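Local coordinates for protein putative tetrapyrrole (Corrin/porphyrin) methylase (Bacteroides fragilis, PDB 3FFY) that probably methylates the ribose 2'-oxygen of cytidine 1402 in 16S rRNA with S-adenosylmethionine, and is present here as its C-terminal part, at residues 26-31 with 52-57; 30-35 with 59-64; 48-51 with 57-60; 73-76 with 82-85; 84-87 with 92-95. All coordinates share one frame; numbering follows the deposited sequence. Where two conformers were deposited one is given.

From the N terminus, strand 20-24 leads into the loop where interaction 1 starts; it closes on the turn that begins helix 55-66. Interaction 2 starts from the end of that loop and closes further along helix 55-66, so the two overlap and cross. Interaction 3 closes a short loop between strand 45-50 and helix 55-66. It lies within the span of interaction 2 and crosses interaction 1, whose second segment ends at K57. Interaction 4 follows in series as the hairpin of strands 71-77 and 82-87. Interaction 5 shares E84 and T85 with it and ties strand 82-87 to helix 90-99. L59 and I94 join the helices, and edge strand 82-87 meets the second subunit.

Interaction 1: residues 26-31 with 52-57. With SO4 (sulfate ion), chain B.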
# COMPACT_ATOMS: atom_id res chain seq x y z
N LEU A 26 19.28 11.00 -2.71
CA LEU A 26 19.73 12.40 -2.71
C LEU A 26 21.20 12.49 -2.38
O LEU A 26 21.76 11.67 -1.63
CB LEU A 26 18.99 13.18 -1.66
CG LEU A 26 17.62 13.73 -1.98
CD1 LEU A 26 16.97 14.02 -0.61
CD2 LEU A 26 17.76 15.03 -2.77
N PRO A 27 21.85 13.48 -2.95
CA PRO A 27 23.18 13.79 -2.49
C PRO A 27 23.15 14.07 -1.00
O PRO A 27 22.23 14.73 -0.53
CB PRO A 27 23.52 15.05 -3.27
CG PRO A 27 22.67 15.00 -4.48
CD PRO A 27 21.41 14.35 -4.05
N GLN A 28 24.13 13.56 -0.27
CA GLN A 28 24.19 13.75 1.18
C GLN A 28 24.65 15.14 1.53
O GLN A 28 24.26 15.68 2.57
CB GLN A 28 25.14 12.73 1.83
CG GLN A 28 24.60 11.32 1.88
CD GLN A 28 23.46 11.16 2.90
OE1 GLN A 28 23.72 11.19 4.12
NE2 GLN A 28 22.21 10.97 2.42
N LYS A 29 25.51 15.71 0.67
CA LYS A 29 26.15 17.00 0.93
C LYS A 29 26.24 17.80 -0.38
O LYS A 29 25.22 18.26 -0.90
CB LYS A 29 27.53 16.80 1.60
CG LYS A 29 27.53 16.05 2.98
CD LYS A 29 28.90 15.33 3.32
CE LYS A 29 28.73 13.78 3.61
NZ LYS A 29 28.86 12.85 2.40
N LYS A 30 27.44 17.96 -0.93
CA LYS A 30 27.59 18.66 -2.20
C LYS A 30 26.54 18.17 -3.21
O LYS A 30 26.31 16.96 -3.35
CB LYS A 30 29.03 18.53 -2.74
CG LYS A 30 29.79 19.87 -2.89
CD LYS A 30 29.90 20.37 -4.37
CE LYS A 30 28.66 19.94 -5.25
NZ LYS A 30 28.32 20.83 -6.42
N GLY A 31 25.87 19.13 -3.86
CA GLY A 31 24.89 18.85 -4.90
C GLY A 31 23.46 18.67 -4.40
O GLY A 31 22.55 18.58 -5.20
N PRO A 52 17.09 4.88 7.02
CA PRO A 52 16.17 5.22 8.12
C PRO A 52 16.68 6.41 8.95
O PRO A 52 15.87 7.23 9.40
CB PRO A 52 16.13 3.95 8.98
CG PRO A 52 16.90 2.90 8.25
CD PRO A 52 17.67 3.53 7.14
N HIS A 53 17.99 6.53 9.13
CA HIS A 53 18.54 7.62 9.93
C HIS A 53 18.52 8.97 9.24
O HIS A 53 18.71 9.98 9.90
CB HIS A 53 19.98 7.32 10.38
CG HIS A 53 20.10 6.10 11.25
ND1 HIS A 53 19.72 4.83 10.82
CD2 HIS A 53 20.59 5.95 12.50
CE1 HIS A 53 19.97 3.96 11.79
NE2 HIS A 53 20.50 4.61 12.81
N ARG A 54 18.32 8.98 7.93
CA ARG A 54 18.29 10.22 7.15
C ARG A 54 16.89 10.61 6.76
O ARG A 54 16.67 11.71 6.27
CB ARG A 54 19.12 10.10 5.86
CG ARG A 54 20.55 10.62 5.96
CD ARG A 54 21.56 9.52 6.17
NE ARG A 54 22.13 9.06 4.89
CZ ARG A 54 23.24 8.32 4.78
NH1 ARG A 54 23.94 7.95 5.85
NH2 ARG A 54 23.66 7.96 3.57
N LEU A 55 15.91 9.73 6.97
CA LEU A 55 14.56 10.01 6.45
C LEU A 55 13.95 11.32 6.94
O LEU A 55 13.40 12.08 6.14
CB LEU A 55 13.59 8.85 6.76
CG LEU A 55 12.15 9.00 6.21
CD1 LEU A 55 12.12 9.16 4.65
CD2 LEU A 55 11.31 7.85 6.71
N LEU A 56 14.04 11.60 8.24
CA LEU A 56 13.34 12.74 8.80
C LEU A 56 13.89 14.02 8.19
O LEU A 56 13.12 14.88 7.80
CB LEU A 56 13.48 12.82 10.32
CG LEU A 56 12.32 13.26 11.24
CD1 LEU A 56 12.88 14.08 12.41
CD2 LEU A 56 11.15 13.92 10.56
N LYS A 57 15.21 14.15 8.12
CA LYS A 57 15.85 15.31 7.45
C LYS A 57 15.33 15.48 6.02
O LYS A 57 14.90 16.57 5.65
CB LYS A 57 17.38 15.16 7.41
CG LYS A 57 18.15 16.37 6.78
CD LYS A 57 19.68 16.12 6.67
CE LYS A 57 20.33 17.07 5.60
NZ LYS A 57 21.81 17.08 5.65
S SO4 B . 24.74 22.29 -2.91
O1 SO4 B . 24.01 21.53 -1.80
O2 SO4 B . 26.07 21.63 -3.23
O3 SO4 B . 24.63 23.76 -2.59
O4 SO4 B . 23.94 22.23 -4.23
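Q28 and R54 meet at the surface of the C-terminal part of this tetrapyrrole-methylase fold. The contact joins the loop between strand 20-24 and helix 32-38 to the turn that starts helix 55-66. Q28 can be followed outward. From CB, CG goes anti to the carbonyl carbon (chi1 -73°), and the chain bends again at chi2. Q28 CG lies 3.9 Å from R54 NH2. Q28 CD comes closer, 3.2 Å from R54 NE. The amide then lies over one face of the guanidinium. The two planes are 42° apart, and the side chains cross at about a right angle. R54 has two deposited positions, so the contact is described for one of them. K57 extends its chain past this pair and brings K57 NZ 4.2 Å from Q28 O. L26 turns inward instead and packs on helices 32-38 and 55-66. At the far end of the loop, G31 takes the N-cap position of helix 32-38. A sulfate ion, probably from the crystallisation liquor, sits there: G31 N donates to its O2 at 2.6 Å, nearly straight at 170°.

Interaction 2: residues 30-35 with 59-64. With SO4 (sulfate ion), chain B.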
# COMPACT_ATOMS: atom_id res chain seq x y z
N LYS A 30 27.44 17.96 -0.93
CA LYS A 30 27.59 18.66 -2.20
C LYS A 30 26.54 18.17 -3.21
O LYS A 30 26.31 16.96 -3.35
CB LYS A 30 29.03 18.53 -2.74
CG LYS A 30 29.79 19.87 -2.89
CD LYS A 30 29.90 20.37 -4.37
CE LYS A 30 28.66 19.94 -5.25
NZ LYS A 30 28.32 20.83 -6.42
N GLY A 31 25.87 19.13 -3.86
CA GLY A 31 24.89 18.85 -4.90
C GLY A 31 23.46 18.67 -4.40
O GLY A 31 22.55 18.58 -5.20
N ARG A 32 23.26 18.64 -3.08
CA ARG A 32 21.95 18.28 -2.50
C ARG A 32 20.90 19.35 -2.62
O ARG A 32 19.78 19.07 -3.05
CB ARG A 32 22.10 17.94 -1.04
CG ARG A 32 20.81 17.55 -0.37
CD ARG A 32 21.09 17.34 1.08
NE ARG A 32 19.92 16.84 1.79
CZ ARG A 32 19.59 15.57 1.95
NH1 ARG A 32 20.33 14.59 1.46
NH2 ARG A 32 18.49 15.27 2.63
N MSE A 33 21.25 20.56 -2.19
CA MSE A 33 20.37 21.72 -2.33
C MSE A 33 20.08 21.97 -3.80
O MSE A 33 18.92 22.20 -4.18
CB MSE A 33 20.93 22.97 -1.67
CG MSE A 33 21.27 22.77 -0.19
SE MSE A 33 19.92 21.81 0.91
CE MSE A 33 18.84 23.30 1.69
N THR A 34 21.10 21.87 -4.65
CA THR A 34 20.88 21.96 -6.09
C THR A 34 19.86 20.96 -6.61
O THR A 34 18.93 21.35 -7.29
CB THR A 34 22.17 21.75 -6.84
OG1 THR A 34 23.13 22.68 -6.33
CG2 THR A 34 21.95 21.98 -8.35
N LYS A 35 20.04 19.68 -6.31
CA LYS A 35 19.06 18.69 -6.70
C LYS A 35 17.67 19.06 -6.19
O LYS A 35 16.71 18.94 -6.92
CB LYS A 35 19.43 17.31 -6.16
CG LYS A 35 18.49 16.21 -6.64
CD LYS A 35 18.68 15.88 -8.13
CE LYS A 35 17.44 15.20 -8.72
NZ LYS A 35 17.72 14.45 -9.98
N LEU A 59 12.58 14.35 4.63
CA LEU A 59 11.16 14.72 4.66
C LEU A 59 10.97 16.16 5.06
O LEU A 59 10.14 16.86 4.49
CB LEU A 59 10.35 13.83 5.60
CG LEU A 59 10.22 12.38 5.17
CD1 LEU A 59 9.47 11.68 6.27
CD2 LEU A 59 9.53 12.19 3.86
N THR A 60 11.78 16.62 6.02
CA THR A 60 11.72 18.01 6.46
C THR A 60 12.10 18.94 5.31
O THR A 60 11.41 19.90 5.00
CB THR A 60 12.61 18.25 7.68
OG1 THR A 60 12.18 17.34 8.71
CG2 THR A 60 12.44 19.65 8.12
N GLN A 61 13.19 18.62 4.64
CA GLN A 61 13.61 19.46 3.52
C GLN A 61 12.63 19.39 2.35
O GLN A 61 12.42 20.38 1.66
CB GLN A 61 15.02 19.08 3.09
CG GLN A 61 16.02 19.29 4.22
CD GLN A 61 17.46 19.08 3.79
OE1 GLN A 61 17.85 17.99 3.37
NE2 GLN A 61 18.26 20.13 3.88
N PHE A 62 12.07 18.21 2.10
CA PHE A 62 10.99 18.08 1.13
C PHE A 62 9.85 19.07 1.48
O PHE A 62 9.30 19.77 0.59
CB PHE A 62 10.46 16.62 1.10
CG PHE A 62 11.28 15.65 0.26
CD1 PHE A 62 12.53 15.99 -0.27
CD2 PHE A 62 10.80 14.35 0.02
CE1 PHE A 62 13.23 15.09 -1.02
CE2 PHE A 62 11.50 13.49 -0.74
CZ PHE A 62 12.71 13.82 -1.25
N ALA A 63 9.47 19.15 2.77
CA ALA A 63 8.42 20.10 3.18
C ALA A 63 8.88 21.51 2.89
O ALA A 63 8.11 22.35 2.44
CB ALA A 63 8.08 19.96 4.69
N GLU A 64 10.15 21.80 3.17
CA GLU A 64 10.62 23.17 2.93
C GLU A 64 10.56 23.51 1.44
O GLU A 64 10.10 24.59 1.09
CB GLU A 64 12.03 23.35 3.47
CG GLU A 64 12.14 23.19 4.96
CD GLU A 64 13.57 23.25 5.42
OE1 GLU A 64 14.48 23.17 4.58
OE2 GLU A 64 13.83 23.39 6.61
S SO4 B . 24.74 22.29 -2.91
O1 SO4 B . 24.01 21.53 -1.80
O2 SO4 B . 26.07 21.63 -3.23
O3 SO4 B . 24.63 23.76 -2.59
O4 SO4 B . 23.94 22.23 -4.23
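R32 runs out fully extended from CB to NE (chi1 -179°), then turns its guanidinium across the chain, which aims NE and NH2 at Q61. Q61 comes to meet it with CG anti to its carbonyl carbon (chi1 -61°) and an extended chain beyond. The side chains cross at about a right angle. Two guanidinium nitrogens, NE and NH2, grip one atom, side-on. R32 NE gives its hydrogen to Q61 OE1 at 2.8 Å, in the carbonyl plane on a lone pair. R32 NH2 gives one to the same Q61 OE1 at 2.9 Å, nearly along the C=O axis. Amide and guanidinium are nearly coplanar. R32 NH2 also reaches T58, and R32 NH1 bonds P27 O. Selenomethionine M33 lays its SE 3.8 Å from Q61 NE2. The first turn of helix 32-38 also holds the sulfate: M33 N donates to O1 at 3.0 Å and T34 N donates to O4 at 2.9 Å. The N-H groups of a helix's first turn point outward and suit an anion. The buried guanidinium has neutral oxygens as partners here, which probably ease its burial, and no ion pair crosses the two segments.

Interaction 3: residues 48-51 with 57-60; sequences FYES and KTLT
The carboxylate of E50 is met by T58 from above its plane. T58 OG1 stands 42° out of that plane and donates to E50 OE1 at 2.7 Å. The other oxygen, OE2, is approached on its anti side, close to the plane, by the backbone N of S51. The two oxygens therefore have separate donors from different directions. The contact lies in a beta-alpha-beta unit. Strand 45-50 leads into helix 55-66, and the chain then returns to the sheet as strand 71-77, which runs parallel to strand 45-50 with strand 106-110 between them. E50, the last residue of its strand, faces the first turn of the helix. Its CG is anti to the backbone N (chi1 -167°), and a bend at chi2 swings the carboxylate back along the strand end. T58 comes from the opposite direction. Its OG1 is anti to the carbonyl carbon, and its methyl CG2 lies 3.9 Å from E50 OE1. That methyl also packs on L26. Both residues are buried, with I108 of strand 106-110 touching each. T58 OG1 is used twice: it gives its hydrogen to E50 OE1 and accepts one from R32 NH2. A line of polar groups thus runs from the sheet through helix 55-66 to helix 32-38. At the strand end, S51 N reaches E50 OE2 at 2.9 Å, with an angle of 156° at the hydrogen.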
# COMPACT_ATOMS: atom_id res chain seq x y z
N PHE A 48 12.35 8.24 -4.60
CA PHE A 48 13.67 8.30 -3.96
C PHE A 48 13.84 7.09 -3.04
O PHE A 48 12.86 6.55 -2.52
CB PHE A 48 13.78 9.52 -3.04
CG PHE A 48 13.44 10.85 -3.69
CD1 PHE A 48 14.43 11.66 -4.22
CD2 PHE A 48 12.13 11.29 -3.71
CE1 PHE A 48 14.10 12.89 -4.79
CE2 PHE A 48 11.78 12.50 -4.28
CZ PHE A 48 12.77 13.30 -4.83
N TYR A 49 15.10 6.72 -2.81
CA TYR A 49 15.51 5.76 -1.77
C TYR A 49 16.18 6.54 -0.66
O TYR A 49 16.88 7.53 -0.92
CB TYR A 49 16.50 4.73 -2.32
CG TYR A 49 15.91 3.71 -3.26
CD1 TYR A 49 14.63 3.25 -3.11
CD2 TYR A 49 16.67 3.16 -4.28
CE1 TYR A 49 14.12 2.27 -3.95
CE2 TYR A 49 16.16 2.18 -5.11
CZ TYR A 49 14.88 1.76 -4.93
OH TYR A 49 14.34 0.79 -5.74
N GLU A 50 15.97 6.09 0.57
CA GLU A 50 16.54 6.75 1.72
C GLU A 50 16.84 5.76 2.84
O GLU A 50 16.23 4.67 2.94
CB GLU A 50 15.58 7.84 2.21
CG GLU A 50 16.16 8.82 3.21
CD GLU A 50 17.46 9.42 2.71
OE1 GLU A 50 17.36 10.50 2.09
OE2 GLU A 50 18.53 8.77 2.88
N SER A 51 17.79 6.13 3.70
CA SER A 51 18.11 5.33 4.86
C SER A 51 17.28 5.78 6.06
O SER A 51 16.77 6.94 6.09
CB SER A 51 19.60 5.41 5.16
OG SER A 51 19.94 6.60 5.82
N LYS A 57 15.21 14.15 8.12
CA LYS A 57 15.85 15.31 7.45
C LYS A 57 15.33 15.48 6.02
O LYS A 57 14.90 16.57 5.65
CB LYS A 57 17.38 15.16 7.41
CG LYS A 57 18.15 16.37 6.78
CD LYS A 57 19.68 16.12 6.67
CE LYS A 57 20.33 17.07 5.60
NZ LYS A 57 21.81 17.08 5.65
N THR A 58 15.39 14.40 5.25
CA THR A 58 14.91 14.44 3.86
C THR A 58 13.44 14.92 3.78
O THR A 58 13.10 15.79 2.96
CB THR A 58 15.11 13.08 3.15
OG1 THR A 58 16.52 12.90 2.93
CG2 THR A 58 14.39 13.07 1.81
N LEU A 59 12.58 14.35 4.63
CA LEU A 59 11.16 14.72 4.66
C LEU A 59 10.97 16.16 5.06
O LEU A 59 10.14 16.86 4.49
CB LEU A 59 10.35 13.83 5.60
CG LEU A 59 10.22 12.38 5.17
CD1 LEU A 59 9.47 11.68 6.27
CD2 LEU A 59 9.53 12.19 3.86
N THR A 60 11.78 16.62 6.02
CA THR A 60 11.72 18.01 6.46
C THR A 60 12.10 18.94 5.31
O THR A 60 11.41 19.90 5.00
CB THR A 60 12.61 18.25 7.68
OG1 THR A 60 12.18 17.34 8.71
CG2 THR A 60 12.44 19.65 8.12

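Interaction 4: residues 73-76 with 82-85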
# COMPACT_ATOMS: atom_id res chain seq x y z
N SER A 73 4.39 9.20 0.26
CA SER A 73 4.20 7.82 0.73
C SER A 73 5.60 7.30 1.06
O SER A 73 6.49 7.37 0.19
CB SER A 73 3.63 6.95 -0.40
OG SER A 73 3.16 5.70 0.09
N VAL A 74 5.77 6.74 2.24
CA VAL A 74 7.04 6.13 2.59
C VAL A 74 6.78 4.65 2.85
O VAL A 74 5.85 4.27 3.60
CB VAL A 74 7.71 6.87 3.77
CG1 VAL A 74 8.89 6.02 4.33
CG2 VAL A 74 8.11 8.33 3.33
N SER A 75 7.54 3.83 2.16
CA SER A 75 7.31 2.41 2.14
C SER A 75 8.56 1.59 2.44
O SER A 75 9.71 1.90 2.03
CB SER A 75 6.76 1.94 0.77
OG SER A 75 5.49 2.48 0.53
N ARG A 76 8.29 0.48 3.09
CA ARG A 76 9.30 -0.48 3.37
C ARG A 76 8.86 -1.82 2.85
O ARG A 76 7.72 -2.27 3.06
CB ARG A 76 9.51 -0.50 4.87
CG ARG A 76 10.69 -1.34 5.27
CD ARG A 76 10.77 -1.41 6.73
NE ARG A 76 11.19 -2.76 7.08
CZ ARG A 76 10.53 -3.57 7.89
NH1 ARG A 76 9.39 -3.17 8.47
NH2 ARG A 76 11.00 -4.79 8.14
N HIS A 82 4.94 -8.18 0.44
CA HIS A 82 4.53 -7.70 1.72
C HIS A 82 5.20 -6.36 1.97
O HIS A 82 6.41 -6.23 1.95
CB HIS A 82 4.89 -8.72 2.76
CG HIS A 82 4.45 -8.38 4.11
ND1 HIS A 82 4.81 -9.13 5.21
CD2 HIS A 82 3.70 -7.35 4.59
CE1 HIS A 82 4.28 -8.58 6.30
NE2 HIS A 82 3.60 -7.51 5.95
N GLU A 83 4.39 -5.33 2.13
CA GLU A 83 4.89 -3.95 2.19
C GLU A 83 4.27 -3.29 3.40
O GLU A 83 3.21 -3.67 3.87
CB GLU A 83 4.52 -3.23 0.89
CG GLU A 83 5.26 -1.92 0.62
CD GLU A 83 6.50 -1.99 -0.30
OE1 GLU A 83 6.95 -0.88 -0.66
OE2 GLU A 83 7.04 -3.08 -0.67
N GLU A 84 4.95 -2.30 3.91
CA GLU A 84 4.48 -1.51 4.99
C GLU A 84 4.56 -0.06 4.53
O GLU A 84 5.59 0.34 3.99
CB GLU A 84 5.44 -1.73 6.11
CG GLU A 84 4.86 -1.60 7.43
CD GLU A 84 5.93 -1.69 8.49
OE1 GLU A 84 7.14 -1.77 8.10
OE2 GLU A 84 5.56 -1.71 9.69
N THR A 85 3.51 0.72 4.70
CA THR A 85 3.45 2.03 4.10
C THR A 85 2.85 3.07 5.03
O THR A 85 1.89 2.78 5.77
CB THR A 85 2.66 1.96 2.77
OG1 THR A 85 3.39 1.13 1.88
CG2 THR A 85 2.51 3.32 2.10
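R76 and E84 lie side by side and point the same way. Both leave the backbone with CG anti to N. E84 continues extended, while R76 bends at chi3 (142°). Their flat groups do not match in plane: guanidinium and carboxylate are 66° apart. R76 NH1 meets E84 OE1 at 2.7 Å in a salt bridge. The hydrogen bond within it is weak, because the angle at the hydrogen is only 126°. Between the two residues the backbones are paired. R76 N donates to E84 O at 2.8 Å, and E84 N donates to R76 O at 2.9 Å. This is the hydrogen-bonded pair of an antiparallel beta hairpin formed by strands 71-77 and 82-87. The next pair, S75 with T85, is non-hydrogen-bonded, and its CA atoms come within 4.3 Å. Its side chains turn to the other face. There S75 OG and T85 OG1 share a hydrogen bond of 2.8 Å, and either could be the donor. T85 CG2 lies 3.2 Å from S73 OG. E83 bends at chi2 and lays its chain alongside R76 O, with E83 OE1 3.2 Å from S75 CB. Helix 6-12 covers S75, E83 and T85. On the face of R76 and E84, V74 packs against L93 and F97 of helix 90-99. Strand 82-87 pairs antiparallel with a strand of the second subunit, so the sheet runs on across the interface. E84 OE2 makes a weak hydrogen bond to H82 NE2 of that subunit.

Interaction 5: residues 84-87 with 92-95; sequences ETVR and ELIE
L93 drives both of its methyls against strand 82-87. The tight part of the contact is apolar and centres on V86. V86 CG1 is anti to the backbone N (chi1 -177°), which turns it toward the helix, and it lies 3.8 Å from L93 CG. The two side chains slide past each other in opposite directions. L93 then forks. L93 CD1 comes within 3.6 Å of R87 C. L93 CD2 lies 3.7 Å from V86 O, an oxygen that also takes the backbone N-H of V74 in the next strand. L93 thus packs partly on a side chain and partly on bare backbone. V72 and V74 of strand 71-77 and L59 of helix 55-66 also touch it. The other side is looser. R87 points its CB away from the helix, and it has two deposited positions. The side chain of E92 comes no nearer than 4.7 Å to strand segment 84-87 and is used locally instead. Its OE1 accepts from T89 N, just before helix 90-99. Both residues are partly exposed. V86 also packs on H96 and F97 of helix 90-99, and on H82 of the second subunit. With no hydrogen bond across these segments, helix 90-99 is held to the edge strand here by close apolar packing, while the charged groups of R87 and E92 stay at the margin.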
# COMPACT_ATOMS: atom_id res chain seq x y z
N GLU A 84 4.95 -2.30 3.91
CA GLU A 84 4.48 -1.51 4.99
C GLU A 84 4.56 -0.06 4.53
O GLU A 84 5.59 0.34 3.99
CB GLU A 84 5.44 -1.73 6.11
CG GLU A 84 4.86 -1.60 7.43
CD GLU A 84 5.93 -1.69 8.49
OE1 GLU A 84 7.14 -1.77 8.10
OE2 GLU A 84 5.56 -1.71 9.69
N THR A 85 3.51 0.72 4.70
CA THR A 85 3.45 2.03 4.10
C THR A 85 2.85 3.07 5.03
O THR A 85 1.89 2.78 5.77
CB THR A 85 2.66 1.96 2.77
OG1 THR A 85 3.39 1.13 1.88
CG2 THR A 85 2.51 3.32 2.10
N VAL A 86 3.46 4.26 5.00
CA VAL A 86 2.95 5.48 5.69
C VAL A 86 2.70 6.54 4.65
O VAL A 86 3.62 6.89 3.88
CB VAL A 86 3.90 6.00 6.79
CG1 VAL A 86 3.27 7.21 7.50
CG2 VAL A 86 4.23 4.82 7.85
N ARG A 87 1.45 6.99 4.54
CA ARG A 87 1.07 7.98 3.51
C ARG A 87 0.23 9.10 4.07
O ARG A 87 -0.61 8.87 4.94
CB ARG A 87 0.42 7.34 2.24
CG ARG A 87 -0.35 6.04 2.43
CD ARG A 87 -1.03 5.57 1.12
NE ARG A 87 -2.17 6.43 0.78
CZ ARG A 87 -3.44 6.25 1.18
NH1 ARG A 87 -3.80 5.22 1.95
NH2 ARG A 87 -4.37 7.13 0.81
N GLU A 92 2.20 15.41 8.00
CA GLU A 92 1.81 14.19 8.69
C GLU A 92 2.96 13.18 8.80
O GLU A 92 3.16 12.59 9.88
CB GLU A 92 0.64 13.54 7.98
CG GLU A 92 -0.65 14.29 8.15
CD GLU A 92 -1.77 13.78 7.24
OE1 GLU A 92 -1.54 13.31 6.12
OE2 GLU A 92 -2.93 13.87 7.64
N LEU A 93 3.73 12.99 7.74
CA LEU A 93 4.84 12.05 7.83
C LEU A 93 5.98 12.57 8.74
O LEU A 93 6.65 11.80 9.35
CB LEU A 93 5.37 11.66 6.47
CG LEU A 93 4.75 10.35 5.85
CD1 LEU A 93 3.22 10.55 5.53
CD2 LEU A 93 5.50 9.98 4.68
N ILE A 94 6.21 13.88 8.81
CA ILE A 94 7.26 14.44 9.67
C ILE A 94 6.89 14.20 11.12
O ILE A 94 7.70 13.77 11.95
CB ILE A 94 7.44 15.97 9.37
CG1 ILE A 94 8.15 16.16 7.99
CG2 ILE A 94 8.25 16.61 10.49
CD1 ILE A 94 7.98 17.48 7.29
N GLU A 95 5.62 14.43 11.41
CA GLU A 95 5.13 14.20 12.75
C GLU A 95 5.26 12.71 13.08
O GLU A 95 5.71 12.36 14.17
CB GLU A 95 3.67 14.65 12.84
CG GLU A 95 2.86 14.23 14.08
CD GLU A 95 1.38 14.67 13.92
OE1 GLU A 95 0.59 13.92 13.26
OE2 GLU A 95 1.01 15.76 14.38